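Local coordinates for protein LAO/AO transport system kinase (Escherichia coli, PDB 2P67) that is named a transport system kinase and belongs to the MeaB family of P-loop NTPases, its own function being unassigned, at residues G19-L24 / A147-V152; D47-Y52 / M141-A146; V170-S175 / H253-F258. One frame throughout, in Å; residues are numbered along the deposited sequence. Where two conformers were deposited one is given.

Contact 1: G19-L24 / A147-V152; sequences GERATL and AGYDVV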
loop_
_atom_site.group_PDB
_atom_site.type_symbol
_atom_site.label_atom_id
_atom_site.label_comp_id
_atom_site.label_asym_id
_atom_site.label_seq_id
_atom_site.Cartn_x
_atom_site.Cartn_y
_atom_site.Cartn_z
ATOM N N GLY A 19 20.591 -33.742 -0.708
ATOM C CA GLY A 19 19.153 -33.952 -0.710
ATOM C C GLY A 19 18.685 -34.967 0.314
ATOM O O GLY A 19 17.562 -35.471 0.226
ATOM N N GLU A 20 19.528 -35.264 1.303
ATOM C CA GLU A 20 19.142 -36.194 2.357
ATOM C C GLU A 20 18.030 -35.603 3.219
ATOM O O GLU A 20 18.226 -34.591 3.892
ATOM C CB GLU A 20 20.342 -36.588 3.207
ATOM C CG GLU A 20 21.328 -37.467 2.440
ATOM C CD GLU A 20 22.434 -38.039 3.309
ATOM O OE1 GLU A 20 22.352 -37.936 4.556
ATOM O OE2 GLU A 20 23.392 -38.606 2.724
ATOM N N ARG A 21 16.872 -36.255 3.193
ATOM C CA ARG A 21 15.660 -35.711 3.851
ATOM C C ARG A 21 15.770 -35.626 5.372
ATOM O O ARG A 21 15.244 -34.682 5.988
ATOM C CB ARG A 21 14.421 -36.487 3.408
ATOM C CG ARG A 21 14.059 -36.225 1.954
ATOM C CD ARG A 21 12.914 -37.106 1.501
ATOM N NE ARG A 21 13.323 -38.503 1.413
ATOM C CZ ARG A 21 12.481 -39.541 1.449
ATOM N NH1 ARG A 21 11.168 -39.348 1.581
ATOM N NH2 ARG A 21 12.956 -40.781 1.355
ATOM N N ALA A 22 16.471 -36.591 5.983
ATOM C CA ALA A 22 16.628 -36.594 7.448
ATOM C C ALA A 22 17.422 -35.374 7.912
ATOM O O ALA A 22 17.081 -34.757 8.928
ATOM C CB ALA A 22 17.273 -37.887 7.931
ATOM N N THR A 23 18.451 -35.008 7.138
ATOM C CA THR A 23 19.271 -33.849 7.465
ATOM C C THR A 23 18.491 -32.543 7.256
ATOM O O THR A 23 18.612 -31.635 8.058
ATOM C CB THR A 23 20.643 -33.821 6.732
ATOM O OG1 THR A 23 21.430 -34.940 7.145
ATOM C CG2 THR A 23 21.426 -32.565 7.107
ATOM N N LEU A 24 17.703 -32.462 6.190
ATOM C CA LEU A 24 16.849 -31.307 5.990
ATOM C C LEU A 24 15.901 -31.110 7.188
ATOM O O LEU A 24 15.817 -30.011 7.732
ATOM C CB LEU A 24 16.065 -31.405 4.679
ATOM C CG LEU A 24 15.189 -30.187 4.332
ATOM C CD1 LEU A 24 15.967 -28.859 4.333
ATOM C CD2 LEU A 24 14.468 -30.391 3.014
ATOM N N ALA A 147 19.070 -27.650 -0.304
ATOM C CA ALA A 147 18.825 -29.097 -0.422
ATOM C C ALA A 147 18.546 -29.599 -1.858
ATOM O O ALA A 147 18.393 -30.809 -2.091
ATOM C CB ALA A 147 17.672 -29.498 0.494
ATOM N N GLY A 148 18.436 -28.672 -2.804
ATOM C CA GLY A 148 18.337 -29.015 -4.212
ATOM C C GLY A 148 16.927 -29.207 -4.729
ATOM O O GLY A 148 16.740 -29.793 -5.796
ATOM N N TYR A 149 15.920 -28.746 -3.975
ATOM C CA TYR A 149 14.550 -28.785 -4.472
ATOM C C TYR A 149 14.397 -27.928 -5.740
ATOM O O TYR A 149 14.982 -26.866 -5.845
ATOM C CB TYR A 149 13.532 -28.431 -3.350
ATOM C CG TYR A 149 13.441 -29.608 -2.424
ATOM C CD1 TYR A 149 12.492 -30.601 -2.642
ATOM C CD2 TYR A 149 14.366 -29.789 -1.399
ATOM C CE1 TYR A 149 12.429 -31.726 -1.852
ATOM C CE2 TYR A 149 14.323 -30.937 -0.595
ATOM C CZ TYR A 149 13.341 -31.892 -0.833
ATOM O OH TYR A 149 13.261 -33.042 -0.089
ATOM N N ASP A 150 13.618 -28.424 -6.697
ATOM C CA ASP A 150 13.380 -27.738 -7.952
ATOM C C ASP A 150 12.335 -26.641 -7.804
ATOM O O ASP A 150 12.446 -25.561 -8.421
ATOM C CB ASP A 150 12.917 -28.736 -8.995
ATOM C CG ASP A 150 14.010 -29.731 -9.363
ATOM O OD1 ASP A 150 15.026 -29.314 -9.950
ATOM O OD2 ASP A 150 13.861 -30.906 -9.025
ATOM N N VAL A 151 11.330 -26.934 -6.977
ATOM C CA VAL A 151 10.211 -26.024 -6.741
ATOM C C VAL A 151 9.946 -26.022 -5.242
ATOM O O VAL A 151 9.865 -27.094 -4.626
ATOM C CB VAL A 151 8.926 -26.522 -7.443
ATOM C CG1 VAL A 151 7.727 -25.574 -7.153
ATOM C CG2 VAL A 151 9.152 -26.650 -8.957
ATOM N N VAL A 152 9.859 -24.833 -4.661
ATOM C CA VAL A 152 9.396 -24.671 -3.280
ATOM C C VAL A 152 8.100 -23.881 -3.291
ATOM O O VAL A 152 8.046 -22.789 -3.873
ATOM C CB VAL A 152 10.396 -23.889 -2.387
ATOM C CG1 VAL A 152 9.952 -23.957 -0.916
ATOM C CG2 VAL A 152 11.800 -24.437 -2.545
HETATM O O HOH W 1 15.826 -33.267 1.178
#

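Contact 2: D47-Y52 / M141-A146; sequences DAIMPY and MLLCEA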
loop_
_atom_site.group_PDB
_atom_site.type_symbol
_atom_site.label_atom_id
_atom_site.label_comp_id
_atom_site.label_asym_id
_atom_site.label_seq_id
_atom_site.Cartn_x
_atom_site.Cartn_y
_atom_site.Cartn_z
ATOM N N ASP A 47 24.219 -18.624 7.220
ATOM C CA ASP A 47 25.327 -17.924 6.526
ATOM C C ASP A 47 26.022 -18.857 5.546
ATOM O O ASP A 47 26.252 -18.514 4.376
ATOM C CB ASP A 47 26.366 -17.382 7.526
ATOM C CG ASP A 47 25.857 -16.212 8.330
ATOM O OD1 ASP A 47 24.854 -15.587 7.937
ATOM O OD2 ASP A 47 26.447 -15.918 9.388
ATOM N N ALA A 48 26.344 -20.059 6.014
ATOM C CA ALA A 48 27.112 -20.990 5.199
ATOM C C ALA A 48 26.393 -21.455 3.926
ATOM O O ALA A 48 27.048 -21.697 2.906
ATOM C CB ALA A 48 27.587 -22.181 6.027
ATOM N N ILE A 49 25.060 -21.563 3.958
ATOM C CA ILE A 49 24.358 -22.117 2.809
ATOM C C ILE A 49 23.995 -21.107 1.719
ATOM O O ILE A 49 23.555 -21.508 0.641
ATOM C CB ILE A 49 23.076 -22.957 3.186
ATOM C CG1 ILE A 49 22.018 -22.068 3.874
ATOM C CG2 ILE A 49 23.451 -24.206 3.993
ATOM C CD1 ILE A 49 20.608 -22.619 3.821
ATOM N N MET A 50 24.178 -19.813 1.998
ATOM C CA MET A 50 23.737 -18.773 1.069
ATOM C C MET A 50 24.232 -19.006 -0.381
ATOM O O MET A 50 23.462 -18.870 -1.324
ATOM C CB MET A 50 24.048 -17.352 1.593
ATOM C CG MET A 50 23.428 -17.011 2.961
ATOM S SD MET A 50 21.612 -17.394 3.021
ATOM C CE MET A 50 21.121 -16.353 1.734
ATOM N N PRO A 51 25.511 -19.389 -0.569
ATOM C CA PRO A 51 25.968 -19.623 -1.960
ATOM C C PRO A 51 25.254 -20.752 -2.725
ATOM O O PRO A 51 25.315 -20.771 -3.957
ATOM C CB PRO A 51 27.463 -19.944 -1.787
ATOM C CG PRO A 51 27.832 -19.308 -0.497
ATOM C CD PRO A 51 26.618 -19.551 0.390
ATOM N N TYR A 52 24.581 -21.656 -2.009
ATOM C CA TYR A 52 23.899 -22.815 -2.609
ATOM C C TYR A 52 22.417 -22.537 -2.897
ATOM O O TYR A 52 21.704 -23.366 -3.487
ATOM C CB TYR A 52 24.061 -24.045 -1.696
ATOM C CG TYR A 52 25.482 -24.225 -1.194
ATOM C CD1 TYR A 52 26.511 -24.623 -2.055
ATOM C CD2 TYR A 52 25.806 -23.962 0.132
ATOM C CE1 TYR A 52 27.838 -24.772 -1.582
ATOM C CE2 TYR A 52 27.116 -24.100 0.603
ATOM C CZ TYR A 52 28.119 -24.501 -0.257
ATOM O OH TYR A 52 29.406 -24.642 0.227
ATOM N N MET A 141 12.593 -21.966 3.424
ATOM C CA MET A 141 12.696 -21.934 1.956
ATOM C C MET A 141 14.164 -21.997 1.504
ATOM O O MET A 141 14.502 -22.766 0.601
ATOM C CB MET A 141 12.025 -20.669 1.379
ATOM C CG MET A 141 10.495 -20.665 1.470
ATOM S SD MET A 141 9.765 -19.069 0.959
ATOM C CE MET A 141 9.804 -19.274 -0.845
ATOM N N LEU A 142 15.026 -21.211 2.152
ATOM C CA LEU A 142 16.477 -21.267 1.877
ATOM C C LEU A 142 17.059 -22.667 2.081
ATOM O O LEU A 142 17.825 -23.150 1.237
ATOM C CB LEU A 142 17.230 -20.256 2.737
ATOM C CG LEU A 142 17.042 -18.762 2.467
ATOM C CD1 LEU A 142 17.933 -17.981 3.414
ATOM C CD2 LEU A 142 17.352 -18.394 0.985
ATOM N N LEU A 143 16.657 -23.339 3.163
ATOM C CA LEU A 143 17.117 -24.714 3.421
ATOM C C LEU A 143 16.692 -25.636 2.281
ATOM O O LEU A 143 17.496 -26.441 1.792
ATOM C CB LEU A 143 16.619 -25.248 4.788
ATOM C CG LEU A 143 17.281 -24.568 6.001
ATOM C CD1 LEU A 143 16.531 -24.898 7.290
ATOM C CD2 LEU A 143 18.752 -24.940 6.115
ATOM N N CYS A 144 15.447 -25.498 1.826
ATOM C CA CYS A 144 14.979 -26.292 0.698
ATOM C C CYS A 144 15.786 -26.031 -0.586
ATOM O O CYS A 144 16.068 -26.962 -1.355
ATOM C CB CYS A 144 13.493 -26.065 0.459
ATOM S SG CYS A 144 12.458 -26.656 1.803
ATOM N N GLU A 145 16.151 -24.765 -0.802
ATOM C CA GLU A 145 16.951 -24.373 -1.966
ATOM C C GLU A 145 18.318 -25.033 -1.900
ATOM O O GLU A 145 18.788 -25.627 -2.890
ATOM C CB GLU A 145 17.086 -22.859 -2.033
ATOM C CG GLU A 145 15.733 -22.193 -2.458
ATOM C CD GLU A 145 15.824 -20.702 -2.689
ATOM O OE1 GLU A 145 16.867 -20.097 -2.387
ATOM O OE2 GLU A 145 14.823 -20.121 -3.169
ATOM N N ALA A 146 18.948 -24.928 -0.737
ATOM C CA ALA A 146 20.271 -25.529 -0.544
ATOM C C ALA A 146 20.206 -27.057 -0.689
ATOM O O ALA A 146 21.154 -27.678 -1.197
ATOM C CB ALA A 146 20.858 -25.101 0.805
#

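Contact 3: V170-S175 / H253-F258; sequences VDCFIS and HAIIDF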
loop_
_atom_site.group_PDB
_atom_site.type_symbol
_atom_site.label_atom_id
_atom_site.label_comp_id
_atom_site.label_asym_id
_atom_site.label_seq_id
_atom_site.Cartn_x
_atom_site.Cartn_y
_atom_site.Cartn_z
ATOM N N VAL A 170 8.013 -14.736 -3.103
ATOM C CA VAL A 170 7.934 -15.795 -4.138
ATOM C C VAL A 170 8.127 -15.213 -5.540
ATOM O O VAL A 170 7.957 -14.008 -5.735
ATOM C CB VAL A 170 6.582 -16.586 -4.083
ATOM C CG1 VAL A 170 6.428 -17.308 -2.730
ATOM C CG2 VAL A 170 5.380 -15.671 -4.397
ATOM N N ASP A 171 8.496 -16.079 -6.479
ATOM C CA ASP A 171 8.707 -15.724 -7.886
ATOM C C ASP A 171 7.364 -15.542 -8.584
ATOM O O ASP A 171 7.207 -14.661 -9.434
ATOM C CB ASP A 171 9.469 -16.840 -8.614
ATOM C CG ASP A 171 10.866 -17.082 -8.048
ATOM O OD1 ASP A 171 11.455 -16.126 -7.481
ATOM O OD2 ASP A 171 11.381 -18.213 -8.229
ATOM N N CYS A 172 6.409 -16.392 -8.223
ATOM C CA CYS A 172 5.101 -16.425 -8.884
ATOM C C CYS A 172 4.029 -16.708 -7.841
ATOM O O CYS A 172 4.120 -17.713 -7.114
ATOM C CB CYS A 172 5.068 -17.492 -9.991
ATOM S SG CYS A 172 3.469 -17.565 -10.909
ATOM N N PHE A 173 3.026 -15.810 -7.780
ATOM C CA PHE A 173 1.982 -15.873 -6.769
ATOM C C PHE A 173 0.644 -16.303 -7.369
ATOM O O PHE A 173 0.112 -15.637 -8.276
ATOM C CB PHE A 173 1.816 -14.547 -6.026
ATOM C CG PHE A 173 0.740 -14.605 -4.996
ATOM C CD1 PHE A 173 0.889 -15.417 -3.872
ATOM C CD2 PHE A 173 -0.466 -13.945 -5.188
ATOM C CE1 PHE A 173 -0.134 -15.512 -2.928
ATOM C CE2 PHE A 173 -1.489 -14.043 -4.255
ATOM C CZ PHE A 173 -1.327 -14.827 -3.137
ATOM N N ILE A 174 0.109 -17.390 -6.835
ATOM C CA ILE A 174 -1.114 -18.037 -7.340
ATOM C C ILE A 174 -2.200 -18.022 -6.260
ATOM O O ILE A 174 -1.978 -18.477 -5.135
ATOM C CB ILE A 174 -0.859 -19.496 -7.794
ATOM C CG1 ILE A 174 0.230 -19.564 -8.878
ATOM C CG2 ILE A 174 -2.175 -20.133 -8.304
ATOM C CD1 ILE A 174 1.539 -20.171 -8.405
ATOM N N SER A 175 -3.374 -17.503 -6.602
ATOM C CA SER A 175 -4.467 -17.414 -5.634
ATOM C C SER A 175 -5.603 -18.332 -6.054
ATOM O O SER A 175 -6.069 -18.252 -7.179
ATOM C CB SER A 175 -4.976 -15.978 -5.517
ATOM O OG SER A 175 -6.155 -15.920 -4.717
ATOM N N HIS A 253 1.623 -25.130 -16.995
ATOM C CA HIS A 253 2.036 -24.503 -18.226
ATOM C C HIS A 253 1.973 -22.973 -18.189
ATOM O O HIS A 253 2.836 -22.310 -18.744
ATOM C CB HIS A 253 1.252 -25.094 -19.387
ATOM C CG HIS A 253 1.640 -26.510 -19.664
ATOM N ND1 HIS A 253 0.799 -27.419 -20.271
ATOM C CD2 HIS A 253 2.779 -27.181 -19.370
ATOM C CE1 HIS A 253 1.422 -28.583 -20.370
ATOM N NE2 HIS A 253 2.622 -28.466 -19.824
ATOM N N ALA A 254 0.969 -22.437 -17.512
ATOM C CA ALA A 254 0.856 -20.995 -17.349
ATOM C C ALA A 254 1.986 -20.460 -16.469
ATOM O O ALA A 254 2.524 -19.388 -16.732
ATOM C CB ALA A 254 -0.500 -20.619 -16.773
ATOM N N ILE A 255 2.323 -21.199 -15.412
ATOM C CA ILE A 255 3.456 -20.845 -14.553
ATOM C C ILE A 255 4.755 -20.811 -15.354
ATOM O O ILE A 255 5.553 -19.885 -15.198
ATOM C CB ILE A 255 3.566 -21.776 -13.302
ATOM C CG1 ILE A 255 2.380 -21.507 -12.363
ATOM C CG2 ILE A 255 4.910 -21.534 -12.544
ATOM C CD1 ILE A 255 2.022 -22.618 -11.365
ATOM N N ILE A 256 4.963 -21.808 -16.205
ATOM C CA ILE A 256 6.136 -21.823 -17.088
ATOM C C ILE A 256 6.131 -20.596 -18.024
ATOM O O ILE A 256 7.153 -19.947 -18.190
ATOM C CB ILE A 256 6.259 -23.160 -17.862
ATOM C CG1 ILE A 256 6.572 -24.293 -16.878
ATOM C CG2 ILE A 256 7.357 -23.060 -18.940
ATOM C CD1 ILE A 256 6.354 -25.675 -17.450
ATOM N N ASP A 257 4.966 -20.266 -18.589
ATOM C CA ASP A 257 4.796 -19.077 -19.434
ATOM C C ASP A 257 5.158 -17.782 -18.678
ATOM O O ASP A 257 5.827 -16.888 -19.211
ATOM C CB ASP A 257 3.345 -19.004 -19.954
ATOM C CG ASP A 257 3.048 -20.018 -21.066
ATOM O OD1 ASP A 257 3.991 -20.660 -21.611
ATOM O OD2 ASP A 257 1.848 -20.185 -21.393
ATOM N N PHE A 258 4.726 -17.701 -17.420
ATOM C CA PHE A 258 5.103 -16.590 -16.530
ATOM C C PHE A 258 6.634 -16.490 -16.389
ATOM O O PHE A 258 7.213 -15.409 -16.550
ATOM C CB PHE A 258 4.431 -16.771 -15.147
ATOM C CG PHE A 258 4.873 -15.752 -14.108
ATOM C CD1 PHE A 258 4.161 -14.553 -13.936
ATOM C CD2 PHE A 258 5.995 -16.000 -13.289
ATOM C CE1 PHE A 258 4.556 -13.592 -12.976
ATOM C CE2 PHE A 258 6.406 -15.037 -12.331
ATOM C CZ PHE A 258 5.675 -13.841 -12.164
#

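Contact 1: G19-L24 / A147-V152
Two Schellman turns meet here: Gly19 of one and Ala147, the residue before Gly148 of the other. Each glycine is the first residue past a helix, with positive phi. The backbone contact is a CA-H...O approach of Gly19 CA to Ala147 O, 3.5 Å long and bent, with 126° at the hydrogen. Side chains add to this. Leu24 holds CG anti to its backbone N (chi1 -177°), and its CD2 meets the Tyr149 ring tip to tip, 3.7 Å from CE2, coming in obliquely. The same methyl lies 4.2 Å from Ala147 CB. At the far end of the ring, Tyr149 OH lies 3.9 Å from Arg21 CG, and the two side chains cross at about a right angle. No direct hydrogen bond joins the segments. One water bridges them instead: it lies 2.9 Å from Tyr149 OH and gives a weak bond to Gly19 O. Leu16 of helix 9-17 packs on both Leu24 and Ala147. Beyond Tyr149 the chain enters strand 151-157, between strands 87-92 and 57-63. The contact therefore joins the turn between helices 9-17 and 21-32 to the loop leading into an inner strand of the sheet.

Contact 2: D47-Y52 / M141-A146
Ile49 holds CG1 between its backbone N and carbonyl carbon (chi1 63°), and chi2 (159°) extends CD1 toward the helix of Leu142, Leu143 and Ala146. Met50 starts with CG anti to its carbonyl carbon. Its CB points away from that helix, yet the bend at chi2 turns SD back to Leu142, and a second bend at chi3 places CE.

Ile49 makes the broadest contact. Its CB lies 3.9 Å from Ala146 CB, and CD1 is equally near that methyl. CD1 also reaches Leu143 CD2 at 3.8 Å, where the two side chains cross at about a right angle. The backbone oxygen Leu142 O is 3.8 Å from the same CD1. Met50 SD sits 3.7 Å from Leu142 CD1, and its CE lies near the same methyl. Tyr52 CB meets Ala146 CB at 4.2 Å. The Tyr52 ring leads away. The small Ala146 side chain lets the backbones come close here, with 5.0 Å between Tyr52 CA and Ala146 CA. No hydrogen bond crosses, so apolar packing carries the contact.

Glu145 lies beside it and turns its carboxylate elsewhere. OE2 forms a salt bridge with Arg58, and OE1 takes a hydrogen bond from Gly54 N. Leu16 of helix 9-17 covers both Ile49 and Ala146, while Met28 and Val31 of helix 21-32 pack on Leu143. Leu314 of the second subunit packs on Met50. The contact thus sets residues 49-52, including the 3-10 turn 50-52, against the last turns of helix 133-146.

Contact 3: V170-S175 / H253-F258
Cys172 reaches from its strand to the helix of Ile255 and Phe258. Its CB lies 3.6 Å from Phe258 CE2 and is almost as near CD2. From there SG stands anti to the backbone N (chi1 -178°), which carries the sulfur over one face of the Phe258 ring. SG is 4.0 Å from the ring centroid and 18° off the ring normal, offset toward the rim on the side of CG and CD2. This is a Cys sulfur-aromatic contact. SG also lies 4.3 Å from Ile255 CG1.

The ring is met at its edge too. Asp171 O lies near the ring plane, 3.0 Å from Phe258 CE2 and a little farther from CZ. This is a tight approach of a carbonyl oxygen to the ring's C-H edge. Trp233 meets the same ring edge-to-face. Farther along the strand, Ile174 CD1 meets Ile255 CD1 at 3.9 Å, and those two side chains cross at about a right angle.

The Asp171 carboxylate leads away from the helix. Its OD2 forms a salt bridge with Arg272 and accepts a hydrogen bond from Arg58 N. The strand pairs with strand 57-63 on one side and strand 198-201 on the other.

The axes of strand 172-175 and helix 253-258 come within 10.0 Å. They run roughly antiparallel, at 147° between their directions. Helix packing on a parallel sheet in this way is typical of the alpha/beta core of P-loop NTPases.

In the fold
Contacts 1 and 2 form one continuous packed region, with centres 10 Å apart. Both segments of contact 2 fall between those of contact 1 in sequence. They touch through Leu24 CD1 and Leu143 CB at 3.7 Å, and Tyr149 N probably hydrogen-bonds Cys144 O. Contact 3 comes later in the chain. Its centre lies about 21 Å from that of contact 1 and 22 Å from that of contact 2, without touching either. Contacts 1 and 3 reach the same parallel sheet. The sodium ion, at Arg272 and Ser276, lies about 7 Å from the side chains of both Leu142 in contact 2 and Asp171 in contact 3.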